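Local coordinates for angiogenin-1 (Salmo salar, PDB 7BFK), which probably cleaves RNA as a secreted endonuclease of the pancreatic ribonuclease family, at residues A[52-57]-A[110-115]; A[69-74]-A[102-107]; A[78-83]-A[95-100]. All blocks are in the same frame, centred on the assembly; numbering follows the deposited sequence.

Contact 1 of 3, residues A[52-57]-A[110-115]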
loop_
_atom_site.group_PDB
_atom_site.type_symbol
_atom_site.label_atom_id
_atom_site.label_comp_id
_atom_site.label_asym_id
_atom_site.label_seq_id
_atom_site.Cartn_x
_atom_site.Cartn_y
_atom_site.Cartn_z
ATOM N N ASP A 52 10.870 -0.432 8.853
ATOM C CA ASP A 52 11.941 0.580 9.061
ATOM C C ASP A 52 12.302 1.260 7.739
ATOM O O ASP A 52 12.484 2.466 7.755
ATOM C CB ASP A 52 13.154 -0.024 9.761
ATOM C CG ASP A 52 12.927 -0.169 11.261
ATOM O OD1 ASP A 52 11.792 0.118 11.726
ATOM O OD2 ASP A 52 13.859 -0.560 11.937
ATOM N N GLN A 53 12.347 0.518 6.640
ATOM C CA GLN A 53 12.724 1.047 5.305
ATOM C C GLN A 53 11.631 2.003 4.833
ATOM O O GLN A 53 11.943 3.006 4.173
ATOM C CB GLN A 53 12.869 -0.066 4.266
ATOM C CG GLN A 53 13.840 -1.194 4.631
ATOM C CD GLN A 53 14.046 -2.131 3.462
ATOM O OE1 GLN A 53 13.964 -3.361 3.583
ATOM N NE2 GLN A 53 14.305 -1.551 2.297
ATOM N N VAL A 54 10.378 1.677 5.113
ATOM C CA VAL A 54 9.234 2.515 4.670
ATOM C C VAL A 54 9.096 3.705 5.627
ATOM O O VAL A 54 8.836 4.813 5.121
ATOM C CB VAL A 54 7.932 1.700 4.533
ATOM C CG1 VAL A 54 6.803 2.558 3.995
ATOM C CG2 VAL A 54 8.130 0.474 3.647
ATOM N N GLN A 55 9.276 3.511 6.945
ATOM C CA GLN A 55 9.148 4.624 7.922
ATOM C C GLN A 55 10.210 5.678 7.573
ATOM O O GLN A 55 9.902 6.879 7.652
ATOM C CB GLN A 55 9.256 4.151 9.374
ATOM C CG GLN A 55 9.111 5.297 10.378
ATOM C CD GLN A 55 9.034 4.863 11.825
ATOM O OE1 GLN A 55 9.621 3.863 12.240
ATOM N NE2 GLN A 55 8.290 5.625 12.614
ATOM N N ALA A 56 11.379 5.236 7.117
ATOM C CA ALA A 56 12.522 6.112 6.772
ATOM C C ALA A 56 12.123 7.127 5.688
ATOM O O ALA A 56 12.754 8.187 5.634
ATOM C CB ALA A 56 13.704 5.271 6.341
ATOM N N ILE A 57 11.137 6.817 4.838
ATOM C CA ILE A 57 10.671 7.744 3.758
ATOM C C ILE A 57 10.260 9.077 4.399
ATOM O O ILE A 57 10.442 10.140 3.761
ATOM C CB ILE A 57 9.516 7.129 2.940
ATOM C CG1 ILE A 57 9.981 5.910 2.147
ATOM C CG2 ILE A 57 8.887 8.175 2.027
ATOM C CD1 ILE A 57 8.854 5.072 1.575
ATOM N N LYS A 110 6.697 11.359 11.728
ATOM C CA LYS A 110 7.650 10.269 11.393
ATOM C C LYS A 110 6.917 9.017 10.885
ATOM O O LYS A 110 7.630 8.031 10.611
ATOM C CB LYS A 110 8.470 9.865 12.622
ATOM C CG LYS A 110 7.701 9.086 13.689
ATOM C CD LYS A 110 8.575 8.445 14.766
ATOM C CE LYS A 110 8.913 9.373 15.910
ATOM N NZ LYS A 110 7.743 9.604 16.789
ATOM N N PHE A 111 5.584 9.061 10.745
ATOM C CA PHE A 111 4.728 7.877 10.444
ATOM C C PHE A 111 4.050 7.913 9.077
ATOM O O PHE A 111 3.222 8.774 8.788
ATOM C CB PHE A 111 3.583 7.741 11.457
ATOM C CG PHE A 111 4.008 7.468 12.874
ATOM C CD1 PHE A 111 4.431 6.203 13.258
ATOM C CD2 PHE A 111 3.949 8.467 13.841
ATOM C CE1 PHE A 111 4.813 5.947 14.567
ATOM C CE2 PHE A 111 4.324 8.207 15.150
ATOM C CZ PHE A 111 4.762 6.949 15.510
ATOM N N PRO A 112 4.361 6.935 8.201
ATOM C CA PRO A 112 3.575 6.709 7.000
ATOM C C PRO A 112 2.127 6.450 7.435
ATOM O O PRO A 112 1.938 5.753 8.429
ATOM C CB PRO A 112 4.188 5.446 6.380
ATOM C CG PRO A 112 5.609 5.441 6.898
ATOM C CD PRO A 112 5.529 6.044 8.290
ATOM N N VAL A 113 1.157 7.005 6.710
ATOM C CA VAL A 113 -0.297 6.847 7.010
ATOM C C VAL A 113 -1.093 6.760 5.718
ATOM O O VAL A 113 -0.638 7.275 4.695
ATOM C CB VAL A 113 -0.812 8.014 7.887
ATOM C CG1 VAL A 113 -0.241 7.943 9.280
ATOM C CG2 VAL A 113 -0.508 9.367 7.264
ATOM N N HIS A 114 -2.281 6.151 5.798
ATOM C CA HIS A 114 -3.297 6.085 4.714
ATOM C C HIS A 114 -4.649 6.409 5.363
ATOM O O HIS A 114 -4.989 5.774 6.379
ATOM C CB HIS A 114 -3.276 4.726 3.996
ATOM C CG HIS A 114 -3.888 3.628 4.802
ATOM N ND1 HIS A 114 -5.230 3.311 4.713
ATOM C CD2 HIS A 114 -3.368 2.802 5.735
ATOM C CE1 HIS A 114 -5.502 2.323 5.543
ATOM N NE2 HIS A 114 -4.380 1.994 6.180
ATOM N N TYR A 115 -5.367 7.393 4.836
ATOM C CA TYR A 115 -6.660 7.860 5.392
ATOM C C TYR A 115 -7.827 7.190 4.659
ATOM O O TYR A 115 -8.077 7.535 3.487
ATOM C CB TYR A 115 -6.733 9.385 5.326
ATOM C CG TYR A 115 -5.715 10.101 6.180
ATOM C CD1 TYR A 115 -5.664 9.887 7.548
ATOM C CD2 TYR A 115 -4.837 11.027 5.636
ATOM C CE1 TYR A 115 -4.750 10.550 8.352
ATOM C CE2 TYR A 115 -3.918 11.702 6.427
ATOM C CZ TYR A 115 -3.878 11.465 7.792
ATOM O OH TYR A 115 -2.983 12.115 8.592
#

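Contact 2 of 3, residues A[69-74]-A[102-107]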
loop_
_atom_site.group_PDB
_atom_site.type_symbol
_atom_site.label_atom_id
_atom_site.label_comp_id
_atom_site.label_asym_id
_atom_site.label_seq_id
_atom_site.Cartn_x
_atom_site.Cartn_y
_atom_site.Cartn_z
ATOM N N LEU A 69 2.331 14.599 0.855
ATOM C CA LEU A 69 2.829 13.460 0.044
ATOM C C LEU A 69 4.354 13.511 -0.014
ATOM O O LEU A 69 4.936 14.609 -0.244
ATOM C CB LEU A 69 2.201 13.460 -1.353
ATOM C CG LEU A 69 0.687 13.241 -1.388
ATOM C CD1 LEU A 69 0.164 13.302 -2.811
ATOM C CD2 LEU A 69 0.313 11.920 -0.751
ATOM N N VAL A 70 4.977 12.349 0.186
ATOM C CA VAL A 70 6.444 12.180 0.174
ATOM C C VAL A 70 6.769 11.050 -0.798
ATOM O O VAL A 70 6.107 9.992 -0.733
ATOM C CB VAL A 70 6.963 11.897 1.590
ATOM C CG1 VAL A 70 8.478 11.905 1.636
ATOM C CG2 VAL A 70 6.389 12.891 2.594
ATOM N N GLN A 71 7.720 11.294 -1.685
ATOM C CA GLN A 71 8.217 10.317 -2.671
ATOM C C GLN A 71 9.506 9.728 -2.118
ATOM O O GLN A 71 10.393 10.506 -1.729
ATOM C CB GLN A 71 8.391 11.022 -4.012
ATOM C CG GLN A 71 9.114 10.217 -5.064
ATOM C CD GLN A 71 9.155 10.963 -6.369
ATOM O OE1 GLN A 71 8.151 11.497 -6.831
ATOM N NE2 GLN A 71 10.316 10.960 -6.993
ATOM N N SER A 72 9.606 8.411 -2.042
ATOM C CA SER A 72 10.830 7.734 -1.575
ATOM C C SER A 72 11.997 8.107 -2.510
ATOM O O SER A 72 11.791 8.238 -3.747
ATOM C CB SER A 72 10.622 6.232 -1.473
ATOM O OG SER A 72 10.447 5.683 -2.752
ATOM N N ASN A 73 13.185 8.295 -1.942
ATOM C CA ASN A 73 14.396 8.663 -2.706
ATOM C C ASN A 73 14.980 7.405 -3.340
ATOM O O ASN A 73 15.735 7.530 -4.308
ATOM C CB ASN A 73 15.397 9.399 -1.820
ATOM C CG ASN A 73 14.920 10.780 -1.461
ATOM O OD1 ASN A 73 14.142 11.384 -2.194
ATOM N ND2 ASN A 73 15.393 11.291 -0.339
ATOM N N LYS A 74 14.639 6.228 -2.819
ATOM C CA LYS A 74 15.095 4.953 -3.416
ATOM C C LYS A 74 13.881 4.199 -3.932
ATOM O O LYS A 74 12.784 4.330 -3.397
ATOM C CB LYS A 74 15.937 4.151 -2.420
ATOM C CG LYS A 74 17.226 4.849 -2.003
ATOM C CD LYS A 74 18.182 3.985 -1.223
ATOM C CE LYS A 74 18.889 2.952 -2.077
ATOM N NZ LYS A 74 19.843 3.577 -3.026
ATOM N N LYS A 102 9.804 4.161 -7.166
ATOM C CA LYS A 102 9.765 5.051 -5.995
ATOM C C LYS A 102 8.292 5.063 -5.598
ATOM O O LYS A 102 7.431 4.991 -6.518
ATOM C CB LYS A 102 10.326 6.431 -6.322
ATOM C CG LYS A 102 11.775 6.400 -6.794
ATOM C CD LYS A 102 12.413 7.753 -6.920
ATOM C CE LYS A 102 13.697 7.723 -7.714
ATOM N NZ LYS A 102 14.467 6.494 -7.433
ATOM N N VAL A 103 8.005 5.084 -4.308
ATOM C CA VAL A 103 6.600 5.074 -3.823
ATOM C C VAL A 103 6.256 6.470 -3.301
ATOM O O VAL A 103 7.179 7.221 -2.883
ATOM C CB VAL A 103 6.388 3.988 -2.769
ATOM C CG1 VAL A 103 6.590 2.609 -3.369
ATOM C CG2 VAL A 103 7.297 4.205 -1.566
ATOM N N ILE A 104 4.991 6.838 -3.410
ATOM C CA ILE A 104 4.478 8.127 -2.905
ATOM C C ILE A 104 3.472 7.818 -1.813
ATOM O O ILE A 104 2.468 7.174 -2.100
ATOM C CB ILE A 104 3.899 8.979 -4.028
ATOM C CG1 ILE A 104 4.873 9.092 -5.204
ATOM C CG2 ILE A 104 3.512 10.330 -3.452
ATOM C CD1 ILE A 104 4.234 9.540 -6.501
ATOM N N ILE A 105 3.763 8.262 -0.602
ATOM C CA ILE A 105 2.930 7.983 0.593
ATOM C C ILE A 105 2.640 9.297 1.308
ATOM O O ILE A 105 3.226 10.314 0.951
ATOM C CB ILE A 105 3.659 7.007 1.523
ATOM C CG1 ILE A 105 4.878 7.667 2.177
ATOM C CG2 ILE A 105 4.030 5.739 0.780
ATOM C CD1 ILE A 105 5.549 6.816 3.218
ATOM N N ALA A 106 1.740 9.235 2.269
ATOM C CA ALA A 106 1.425 10.326 3.192
ATOM C C ALA A 106 2.222 10.062 4.462
ATOM O O ALA A 106 2.342 8.875 4.871
ATOM C CB ALA A 106 -0.070 10.384 3.441
ATOM N N CYS A 107 2.831 11.100 5.009
ATOM C CA CYS A 107 3.564 11.054 6.292
ATOM C C CYS A 107 2.841 11.938 7.305
ATOM O O CYS A 107 2.475 13.061 6.944
ATOM C CB CYS A 107 5.001 11.543 6.145
ATOM S SG CYS A 107 6.057 10.441 5.164
#

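Contact 3 of 3, residues A[78-83]-A[95-100]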
loop_
_atom_site.group_PDB
_atom_site.type_symbol
_atom_site.label_atom_id
_atom_site.label_comp_id
_atom_site.label_asym_id
_atom_site.label_seq_id
_atom_site.Cartn_x
_atom_site.Cartn_y
_atom_site.Cartn_z
ATOM N N VAL A 78 7.655 -3.668 -5.734
ATOM C CA VAL A 78 6.215 -3.591 -5.382
ATOM C C VAL A 78 5.469 -4.666 -6.154
ATOM O O VAL A 78 5.959 -5.143 -7.201
ATOM C CB VAL A 78 5.624 -2.188 -5.647
ATOM C CG1 VAL A 78 6.330 -1.114 -4.834
ATOM C CG2 VAL A 78 5.637 -1.832 -7.123
ATOM N N VAL A 79 4.331 -5.046 -5.607
ATOM C CA VAL A 79 3.328 -5.920 -6.250
ATOM C C VAL A 79 2.046 -5.097 -6.292
ATOM O O VAL A 79 1.640 -4.589 -5.229
ATOM C CB VAL A 79 3.135 -7.257 -5.514
ATOM C CG1 VAL A 79 1.873 -7.957 -5.993
ATOM C CG2 VAL A 79 4.362 -8.167 -5.663
ATOM N N ILE A 80 1.457 -4.968 -7.476
ATOM C CA ILE A 80 0.188 -4.242 -7.716
ATOM C C ILE A 80 -0.886 -5.276 -8.039
ATOM O O ILE A 80 -0.703 -6.071 -9.011
ATOM C CB ILE A 80 0.361 -3.198 -8.838
ATOM C CG1 ILE A 80 1.522 -2.247 -8.530
ATOM C CG2 ILE A 80 -0.938 -2.428 -9.086
ATOM C CD1 ILE A 80 2.131 -1.626 -9.739
ATOM N N CYS A 81 -1.935 -5.296 -7.227
ATOM C CA CYS A 81 -3.148 -6.121 -7.432
ATOM C C CYS A 81 -4.222 -5.213 -8.031
ATOM O O CYS A 81 -4.651 -4.237 -7.360
ATOM C CB CYS A 81 -3.582 -6.781 -6.133
ATOM S SG CYS A 81 -2.281 -7.822 -5.425
ATOM N N THR A 82 -4.618 -5.491 -9.267
ATOM C CA THR A 82 -5.574 -4.663 -10.036
ATOM C C THR A 82 -6.842 -5.464 -10.312
ATOM O O THR A 82 -6.743 -6.619 -10.788
ATOM C CB THR A 82 -4.957 -4.153 -11.348
ATOM O OG1 THR A 82 -3.690 -3.541 -11.056
ATOM C CG2 THR A 82 -5.860 -3.157 -12.045
ATOM N N HIS A 83 -7.977 -4.871 -9.983
ATOM C CA HIS A 83 -9.327 -5.422 -10.245
ATOM C C HIS A 83 -9.512 -5.663 -11.750
ATOM O O HIS A 83 -9.135 -4.776 -12.556
ATOM C CB HIS A 83 -10.369 -4.441 -9.722
ATOM C CG HIS A 83 -11.742 -4.660 -10.266
ATOM N ND1 HIS A 83 -12.154 -4.109 -11.469
ATOM C CD2 HIS A 83 -12.808 -5.313 -9.753
ATOM C CE1 HIS A 83 -13.420 -4.437 -11.680
ATOM N NE2 HIS A 83 -13.838 -5.182 -10.635
ATOM N N LYS A 95 -5.651 -9.220 -11.123
ATOM C CA LYS A 95 -4.442 -9.532 -11.900
ATOM C C LYS A 95 -3.294 -8.922 -11.096
ATOM O O LYS A 95 -3.465 -7.785 -10.615
ATOM C CB LYS A 95 -4.607 -8.986 -13.324
ATOM C CG LYS A 95 -3.325 -8.742 -14.111
ATOM C CD LYS A 95 -3.573 -7.950 -15.388
ATOM C CE LYS A 95 -4.213 -6.599 -15.132
ATOM N NZ LYS A 95 -4.801 -6.027 -16.367
ATOM N N GLY A 96 -2.225 -9.682 -10.875
ATOM C CA GLY A 96 -1.046 -9.237 -10.127
ATOM C C GLY A 96 0.053 -8.814 -11.070
ATOM O O GLY A 96 0.194 -9.432 -12.142
ATOM N N SER A 97 0.787 -7.769 -10.729
ATOM C CA SER A 97 1.941 -7.318 -11.534
ATOM C C SER A 97 3.044 -6.857 -10.592
ATOM O O SER A 97 2.755 -6.440 -9.439
ATOM C CB SER A 97 1.557 -6.273 -12.555
ATOM O OG SER A 97 0.917 -5.177 -11.943
ATOM N N SER A 98 4.275 -7.009 -11.036
ATOM C CA SER A 98 5.477 -6.646 -10.274
ATOM C C SER A 98 6.087 -5.424 -10.939
ATOM O O SER A 98 5.906 -5.265 -12.165
ATOM C CB SER A 98 6.438 -7.803 -10.219
ATOM O OG SER A 98 7.496 -7.506 -9.330
ATOM N N ALA A 99 6.727 -4.572 -10.155
ATOM C CA ALA A 99 7.435 -3.375 -10.636
ATOM C C ALA A 99 8.465 -2.945 -9.596
ATOM O O ALA A 99 8.418 -3.418 -8.436
ATOM C CB ALA A 99 6.454 -2.257 -10.926
ATOM N N THR A 100 9.381 -2.092 -10.027
ATOM C CA THR A 100 10.402 -1.466 -9.184
ATOM C C THR A 100 10.193 0.033 -9.324
ATOM O O THR A 100 10.442 0.553 -10.412
ATOM C CB THR A 100 11.814 -1.926 -9.551
ATOM O OG1 THR A 100 11.826 -3.354 -9.514
ATOM C CG2 THR A 100 12.826 -1.363 -8.586
HETATM O O HOH W 1 -1.785 -5.391 -11.685
#

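Contact 1 of 3, residues A[52-57]-A[110-115]
In this pancreatic ribonuclease (RNase A-type) fold, residues Val54 and Gln55 of the short helix 51-55 pack against Lys110 to Pro112, where strand 111-113 begins. Gln55 is the main residue on the helix side. Its CG stands anti to the backbone N (chi1 -179°), and the chain runs on extended, so the amide reaches out to the carbonyl of Lys110. Gln55 NE2 donates to Lys110 O at 3.2 Å. The bond is moderately bent, with an N-H...O angle of 150°. The acceptor lies close to the amide plane of Gln55. On the acceptor side, however, the nitrogen sits above the carbonyl plane of Lys110 and not on a lone pair. Gln55 CG is also only 3.1 Å from Lys110 O, so this carbonyl meets the chain at CG as well as at its amide.

The side chains of Gln55 and Lys110 lie side by side and point the same way. Lys110 starts from the crowded position between its backbone N and carbonyl carbon (chi1 72°). Its methylenes therefore pass close to the amide, with Lys110 CD 3.6 Å from Gln55 NE2. The same lysine lays CG over one face of the Phe111 ring, offset toward the rim. Gln55 NE2 approaches that ring obliquely, near CD1 and CE1. Lys110 NZ has a weak, long ion pair with Asp2.

Pro112 CB is directed toward the helix, and the ring atom Pro112 CG lies 3.8 Å from Gln55 CA. Phe10 touches Val54 and Tyr7 touches Gln55, so helix 5-14 lies against the same two residues. Val54 has CG1 anti to its backbone N, and this methyl reaches the proline ring loosely, with Val54 CG1 4.3 Å from Pro112 CG.

Contact 2 of 3, residues A[69-74]-A[102-107]
Strands 69-72 and 102-107 pair antiparallel in the antiparallel sheet of the ribonuclease fold. On one face lie Leu69, Gln71, Ile104 and Ala106. There Leu69 CB meets Ile104 CG2 at 4.0 Å. The side chains of Gln71 and Lys102 cross obliquely. The extended Gln71 chain places Gln71 NE2 3.8 Å from Lys102 CD. On the face opposite Leu69, Val70 turns CG2 to the sulfur of Cys107, which is in a disulfide with Cys58. Val70 and Ile105 form a hydrogen-bonded pair, with Val70 N to Ile105 O at 2.8 Å and nearly along the C=O axis.

Ser72 closes the pairing differently. Its OG takes the crowded position between backbone N and carbonyl carbon (chi1 67°). Ser72 OG accepts from Val103 N at 3.0 Å. Ser72 OG donates to Lys74 O at 2.8 Å. The side chain thus stands in for a strand carbonyl while tying down the turn after it. An alanine here would lose both bonds made by OG and would probably loosen residues 73-74 against the strand. Ser72 also packs against Val103, with Val103 CG2 3.9 Å from Ser72 CB.

Contact 3 of 3, residues A[78-83]-A[95-100]
Ser97 holds OG in the crowded position between its backbone N and carbonyl carbon (chi1 55°). Thr82 sets OG1 beside its own backbone N, anti to the carbonyl carbon (chi1 -51°). With these torsions both hydroxyls reach one water on the face that also carries Val78, Ile80, Lys95 and Ala99. The water lies 2.7 Å from Ser97 OG and 2.7 Å from Thr82 OG1. The water also donates to Ile80 O at 3.0 Å. Three bonds to two strands thus fix the water and link the hydroxyls across the pair. Ile80 O accepts from Ser97 N as well, so this carbonyl takes two donors. Ser97 OG also rests against the branch carbon of Ile80, 3.7 Å from Ile80 CB.

Strands 76-85 and 93-108 form the long antiparallel beta hairpin of the ribonuclease fold. Three hydrogen-bonded pairs join these parts of it: Val78 with Ala99, Ile80 with Ser97 and Thr82 with Lys95. The straightest bond is Thr82 N to Lys95 O, 2.9 Å long, with an N-H...O angle of 176°. At the Val78 end the return bond is longer. Ala99 N reaches Val78 O at 3.1 Å from above the carbonyl plane.

Cys81 and Val79 point to the other face. Gly96 pairs with Cys81 and puts no side chain beside it. Cys81 is in a disulfide with Cys24, which ties the hairpin to helix 24-32. Met19 packs on both Val79 and Cys81. The other edge of strand 76-85 is bonded to strand 43-47, where Phe46 pairs with Val79. Val78 has CG2 in its crowded position, and Val78 CG2 lies 3.9 Å from Ala99 CB.

Contacts 2 and 3 share strand 93-108: residues 95-100 pair with strand 76-85, and residues 102-107 pair with strand 69-72. Their centres are about 18 Å apart, yet Val103 touches Val78 between them. Contact 1 follows from the same strand, since 111-113 comes next in the chain and bonds back to Ala106. Its centre is about 9 Å from that of contact 2, and Ile57 packs on Val70, Ser72 and Val103. The centres of contacts 1 and 3 are about 20 Å apart, on opposite sides of the chain's centre, and they do not touch. Along the chain the three are nested, 3 within 2 within 1. Strand 93-108 thus joins strands 76-85 and 69-72 in one sheet.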